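Local coordinates for devB protein (Vibrio cholerae O1 biovar eltor str. N16961, PDB 1Y89) that probably hydrolyses 6-phosphogluconolactone to 6-phosphogluconate in the pentose phosphate pathway, at residues P108-A120 / L160-V174. Residues are numbered along the deposited sequence; the frame is centred on the assembly and turned at random.
Sequences PQAEAERFAQAMA and LSVVASHPESGQLRV. With PO4 (phosphate ion), chain C.
S161 OG donates a 2.6 Å hydrogen bond to A112 O, the one direct hydrogen bond between helix 108-120 and the hairpin. The hydroxyl lies 54° above the carbonyl plane, and A116 N reaches the same oxygen from the opposite face. A112 O thus accepts two bonds, one from the helix and one from the strand. With chi1 at 60°, S161 OG is flanked by its own N and C and faces the helix, while CB packs obliquely against F115 CD2 at 3.6 Å.

V163 can be followed outward. Its CB passes near the amide oxygen of Q109. CG1 meets P108 CB at 4.0 Å. CG2 sits 3.5 Å from P108 O and also touches A112 CB. The bent Q109 chain (chi2 54°) brings OE1 back to this methyl. One water joins Q109 OE1 to V163 N, and Q109 NE2 is held by E113 OE2.

Beside S161, V174 CG1 packs 3.7 Å from F115 CD2. M119 is selenomethionine; its CE lies 3.5 Å above the centre of one face of the F115 ring. The same methyl touches L160 CB, which also rests on A116 CB.

R173 points away from the helix. Its NH1 and NH2 hydrogen-bond a phosphate ion, probably from the crystallisation liquor, which H144 and R70 also bind. Helix 108-120 runs nearly antiparallel to edge strand 161-165 and covers one face of the antiparallel hairpin that ends the mixed sheet. This is helix-against-sheet packing, consistent with the alpha/beta fold of the glucosamine-6-phosphate isomerase/6-phosphogluconolactonase family.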
loop_
_atom_site.group_PDB
_atom_site.type_symbol
_atom_site.label_atom_id
_atom_site.label_comp_id
_atom_site.label_asym_id
_atom_site.label_seq_id
_atom_site.Cartn_x
_atom_site.Cartn_y
_atom_site.Cartn_z
ATOM N N PRO A 108 9.718 3.200 -37.158
ATOM C CA PRO A 108 9.779 3.423 -35.688
ATOM C C PRO A 108 10.085 4.828 -35.224
ATOM O O PRO A 108 9.499 5.252 -34.240
ATOM C CB PRO A 108 10.904 2.481 -35.227
ATOM C CG PRO A 108 10.923 1.431 -36.296
ATOM C CD PRO A 108 10.715 2.197 -37.577
ATOM N N GLN A 109 11.010 5.540 -35.883
ATOM C CA GLN A 109 11.360 6.883 -35.407
ATOM C C GLN A 109 10.195 7.875 -35.532
ATOM O O GLN A 109 9.899 8.611 -34.584
ATOM C CB GLN A 109 12.607 7.419 -36.115
ATOM C CG GLN A 109 13.091 8.770 -35.553
ATOM C CD GLN A 109 13.324 8.736 -34.033
ATOM O OE1 GLN A 109 13.964 7.797 -33.499
ATOM N NE2 GLN A 109 12.824 9.788 -33.331
ATOM N N ALA A 110 9.554 7.915 -36.710
ATOM C CA ALA A 110 8.405 8.801 -36.890
ATOM C C ALA A 110 7.253 8.340 -35.994
ATOM O O ALA A 110 6.451 9.157 -35.513
ATOM C CB ALA A 110 7.978 8.870 -38.350
ATOM N N GLU A 111 7.183 7.036 -35.729
ATOM C CA GLU A 111 6.189 6.545 -34.782
ATOM C C GLU A 111 6.469 6.980 -33.338
ATOM O O GLU A 111 5.547 7.424 -32.646
ATOM C CB GLU A 111 5.958 5.025 -34.922
ATOM C CG GLU A 111 5.039 4.439 -33.836
ATOM C CD GLU A 111 3.663 5.113 -33.720
ATOM O OE1 GLU A 111 3.218 5.824 -34.638
ATOM O OE2 GLU A 111 3.000 4.915 -32.691
ATOM N N ALA A 112 7.713 6.875 -32.867
ATOM C CA ALA A 112 8.056 7.434 -31.547
ATOM C C ALA A 112 7.627 8.912 -31.430
ATOM O O ALA A 112 7.090 9.320 -30.380
ATOM C CB ALA A 112 9.556 7.300 -31.252
ATOM N N GLU A 113 7.890 9.718 -32.476
ATOM C CA GLU A 113 7.478 11.130 -32.467
ATOM C C GLU A 113 5.957 11.306 -32.458
ATOM O O GLU A 113 5.449 12.157 -31.735
ATOM C CB GLU A 113 8.097 11.898 -33.637
ATOM C CG GLU A 113 9.618 11.872 -33.567
ATOM C CD GLU A 113 10.313 12.457 -34.787
ATOM O OE1 GLU A 113 9.660 13.125 -35.630
ATOM O OE2 GLU A 113 11.537 12.249 -34.877
ATOM N N ARG A 114 5.239 10.548 -33.291
ATOM C CA ARG A 114 3.749 10.563 -33.262
ATOM C C ARG A 114 3.198 10.215 -31.873
ATOM O O ARG A 114 2.312 10.887 -31.330
ATOM C CB ARG A 114 3.174 9.584 -34.292
ATOM C CG ARG A 114 1.666 9.781 -34.561
ATOM C CD ARG A 114 0.940 8.464 -34.924
ATOM N NE ARG A 114 1.126 7.429 -33.898
ATOM C CZ ARG A 114 0.458 7.397 -32.740
ATOM N NH1 ARG A 114 -0.481 8.328 -32.468
ATOM N NH2 ARG A 114 0.719 6.435 -31.858
ATOM N N PHE A 115 3.713 9.132 -31.306
ATOM C CA PHE A 115 3.322 8.674 -29.969
ATOM C C PHE A 115 3.552 9.791 -28.940
ATOM O O PHE A 115 2.652 10.116 -28.164
ATOM C CB PHE A 115 4.117 7.362 -29.670
ATOM C CG PHE A 115 4.105 6.903 -28.226
ATOM C CD1 PHE A 115 2.915 6.767 -27.509
ATOM C CD2 PHE A 115 5.291 6.482 -27.628
ATOM C CE1 PHE A 115 2.941 6.279 -26.181
ATOM C CE2 PHE A 115 5.315 6.010 -26.298
ATOM C CZ PHE A 115 4.136 5.910 -25.589
ATOM N N ALA A 116 4.734 10.420 -28.984
ATOM C CA ALA A 116 5.054 11.506 -28.071
ATOM C C ALA A 116 4.043 12.667 -28.180
ATOM O O ALA A 116 3.573 13.196 -27.161
ATOM C CB ALA A 116 6.489 12.029 -28.333
ATOM N N GLN A 117 3.732 13.067 -29.415
ATOM C CA GLN A 117 2.857 14.227 -29.644
ATOM C C GLN A 117 1.450 13.855 -29.180
ATOM O O GLN A 117 0.761 14.689 -28.609
ATOM C CB GLN A 117 2.802 14.609 -31.127
ATOM C CG GLN A 117 4.126 15.029 -31.746
ATOM C CD GLN A 117 4.764 16.256 -31.068
ATOM O OE1 GLN A 117 5.468 16.142 -30.035
ATOM N NE2 GLN A 117 4.563 17.422 -31.673
ATOM N N ALA A 118 1.042 12.596 -29.425
ATOM C CA ALA A 118 -0.287 12.106 -29.027
ATOM C C ALA A 118 -0.466 12.178 -27.487
ATOM O O ALA A 118 -1.512 12.659 -26.986
ATOM C CB ALA A 118 -0.525 10.657 -29.537
HETATM N N MSE A 119 0.557 11.754 -26.743
HETATM C CA MSE A 119 0.505 11.836 -25.264
HETATM C C MSE A 119 0.455 13.294 -24.802
HETATM O O MSE A 119 -0.385 13.643 -23.954
HETATM C CB MSE A 119 1.695 11.131 -24.614
HETATM C CG MSE A 119 1.656 9.616 -24.735
HETATM SE SE MSE A 119 3.174 8.936 -23.668
HETATM C CE MSE A 119 4.664 9.338 -24.927
ATOM N N ALA A 120 1.337 14.138 -25.373
ATOM C CA ALA A 120 1.399 15.546 -25.004
ATOM C C ALA A 120 0.103 16.277 -25.306
ATOM O O ALA A 120 -0.250 17.245 -24.593
ATOM C CB ALA A 120 2.583 16.264 -25.720
ATOM N N LEU A 160 9.831 12.352 -24.918
ATOM C CA LEU A 160 8.834 11.537 -24.229
ATOM C C LEU A 160 8.871 10.073 -24.638
ATOM O O LEU A 160 8.310 9.206 -23.945
ATOM C CB LEU A 160 7.419 12.118 -24.409
ATOM C CG LEU A 160 7.255 13.609 -24.102
ATOM C CD1 LEU A 160 5.829 14.055 -24.406
ATOM C CD2 LEU A 160 7.634 13.906 -22.639
ATOM N N SER A 161 9.517 9.776 -25.765
ATOM C CA SER A 161 9.575 8.379 -26.232
ATOM C C SER A 161 10.909 8.206 -26.912
ATOM O O SER A 161 11.601 9.195 -27.203
ATOM C CB SER A 161 8.474 8.115 -27.246
ATOM O OG SER A 161 8.666 9.011 -28.350
ATOM N N VAL A 162 11.254 6.955 -27.188
ATOM C CA VAL A 162 12.545 6.648 -27.762
ATOM C C VAL A 162 12.418 5.349 -28.541
ATOM O O VAL A 162 11.619 4.477 -28.157
ATOM C CB VAL A 162 13.658 6.564 -26.633
ATOM C CG1 VAL A 162 13.384 5.417 -25.615
ATOM C CG2 VAL A 162 15.089 6.490 -27.240
ATOM N N VAL A 163 13.206 5.204 -29.614
ATOM C CA VAL A 163 13.340 3.899 -30.260
ATOM C C VAL A 163 14.462 3.133 -29.572
ATOM O O VAL A 163 15.548 3.674 -29.392
ATOM C CB VAL A 163 13.592 4.004 -31.797
ATOM C CG1 VAL A 163 13.818 2.585 -32.445
ATOM C CG2 VAL A 163 12.425 4.738 -32.466
ATOM N N ALA A 164 14.190 1.890 -29.182
ATOM C CA ALA A 164 15.165 1.068 -28.478
ATOM C C ALA A 164 15.336 -0.266 -29.210
ATOM O O ALA A 164 14.421 -0.723 -29.874
ATOM C CB ALA A 164 14.692 0.814 -27.034
ATOM N N SER A 165 16.509 -0.886 -29.124
ATOM C CA SER A 165 16.618 -2.235 -29.704
ATOM C C SER A 165 16.904 -3.219 -28.602
ATOM O O SER A 165 17.688 -2.934 -27.681
ATOM C CB SER A 165 17.645 -2.301 -30.826
ATOM O OG SER A 165 18.925 -2.236 -30.287
ATOM N N HIS A 166 16.204 -4.347 -28.641
ATOM C CA HIS A 166 16.417 -5.371 -27.647
ATOM C C HIS A 166 17.912 -5.772 -27.688
ATOM O O HIS A 166 18.459 -6.045 -28.764
ATOM C CB HIS A 166 15.529 -6.577 -27.916
ATOM C CG HIS A 166 15.460 -7.516 -26.758
ATOM N ND1 HIS A 166 16.473 -8.405 -26.467
ATOM C CD2 HIS A 166 14.522 -7.678 -25.789
ATOM C CE1 HIS A 166 16.165 -9.074 -25.368
ATOM N NE2 HIS A 166 14.979 -8.660 -24.941
ATOM N N PRO A 167 18.576 -5.808 -26.523
ATOM C CA PRO A 167 20.008 -6.076 -26.516
ATOM C C PRO A 167 20.380 -7.487 -26.980
ATOM O O PRO A 167 21.517 -7.706 -27.412
ATOM C CB PRO A 167 20.422 -5.882 -25.055
ATOM C CG PRO A 167 19.202 -5.418 -24.339
ATOM C CD PRO A 167 18.020 -5.564 -25.179
ATOM N N GLU A 168 19.441 -8.426 -26.899
ATOM C CA GLU A 168 19.726 -9.795 -27.330
ATOM C C GLU A 168 19.420 -10.052 -28.811
ATOM O O GLU A 168 20.237 -10.645 -29.536
ATOM C CB GLU A 168 18.981 -10.800 -26.443
ATOM C CG GLU A 168 19.437 -12.296 -26.661
ATOM C CD GLU A 168 20.786 -12.634 -25.983
ATOM O OE1 GLU A 168 21.334 -11.761 -25.283
ATOM O OE2 GLU A 168 21.278 -13.784 -26.124
ATOM N N SER A 169 18.243 -9.606 -29.258
ATOM C CA SER A 169 17.745 -9.943 -30.605
ATOM C C SER A 169 17.854 -8.792 -31.601
ATOM O O SER A 169 17.825 -9.004 -32.811
ATOM C CB SER A 169 16.270 -10.362 -30.508
ATOM O OG SER A 169 15.510 -9.216 -30.107
ATOM N N GLY A 170 17.988 -7.566 -31.102
ATOM C CA GLY A 170 18.002 -6.407 -31.966
ATOM C C GLY A 170 16.604 -5.979 -32.367
ATOM O O GLY A 170 16.432 -5.016 -33.106
ATOM N N GLN A 171 15.592 -6.662 -31.848
ATOM C CA GLN A 171 14.216 -6.327 -32.173
ATOM C C GLN A 171 13.960 -4.883 -31.743
ATOM O O GLN A 171 14.272 -4.501 -30.610
ATOM C CB GLN A 171 13.258 -7.251 -31.417
ATOM C CG GLN A 171 11.764 -6.920 -31.669
ATOM C CD GLN A 171 10.873 -7.567 -30.638
ATOM O OE1 GLN A 171 11.046 -7.373 -29.417
ATOM N NE2 GLN A 171 9.951 -8.402 -31.113
ATOM N N LEU A 172 13.385 -4.087 -32.643
ATOM C CA LEU A 172 13.068 -2.689 -32.345
ATOM C C LEU A 172 11.799 -2.523 -31.532
ATOM O O LEU A 172 10.827 -3.250 -31.750
ATOM C CB LEU A 172 12.947 -1.881 -33.645
ATOM C CG LEU A 172 14.255 -1.802 -34.439
ATOM C CD1 LEU A 172 13.983 -1.103 -35.746
ATOM C CD2 LEU A 172 15.372 -1.104 -33.620
ATOM N N ARG A 173 11.830 -1.573 -30.585
ATOM C CA ARG A 173 10.656 -1.179 -29.793
ATOM C C ARG A 173 10.547 0.331 -29.768
ATOM O O ARG A 173 11.569 1.029 -29.851
ATOM C CB ARG A 173 10.838 -1.600 -28.321
ATOM C CG ARG A 173 10.629 -3.124 -28.077
ATOM C CD ARG A 173 11.938 -3.830 -27.919
ATOM N NE ARG A 173 11.689 -5.258 -27.707
ATOM C CZ ARG A 173 11.401 -5.819 -26.524
ATOM N NH1 ARG A 173 11.368 -5.088 -25.419
ATOM N NH2 ARG A 173 11.168 -7.125 -26.447
ATOM N N VAL A 174 9.326 0.825 -29.580
ATOM C CA VAL A 174 9.086 2.234 -29.208
ATOM C C VAL A 174 8.772 2.220 -27.713
ATOM O O VAL A 174 7.964 1.407 -27.260
ATOM C CB VAL A 174 7.917 2.834 -30.019
ATOM C CG1 VAL A 174 7.523 4.228 -29.474
ATOM C CG2 VAL A 174 8.304 2.887 -31.503
HETATM P P PO4 C . 10.322 -7.671 -22.751
HETATM O O1 PO4 C . 10.860 -6.249 -22.783
HETATM O O2 PO4 C . 10.881 -8.347 -21.559
HETATM O O3 PO4 C . 8.843 -7.517 -22.698
HETATM O O4 PO4 C . 10.780 -8.358 -23.980
HETATM O O HOH W 1 14.586 7.358 -30.871
#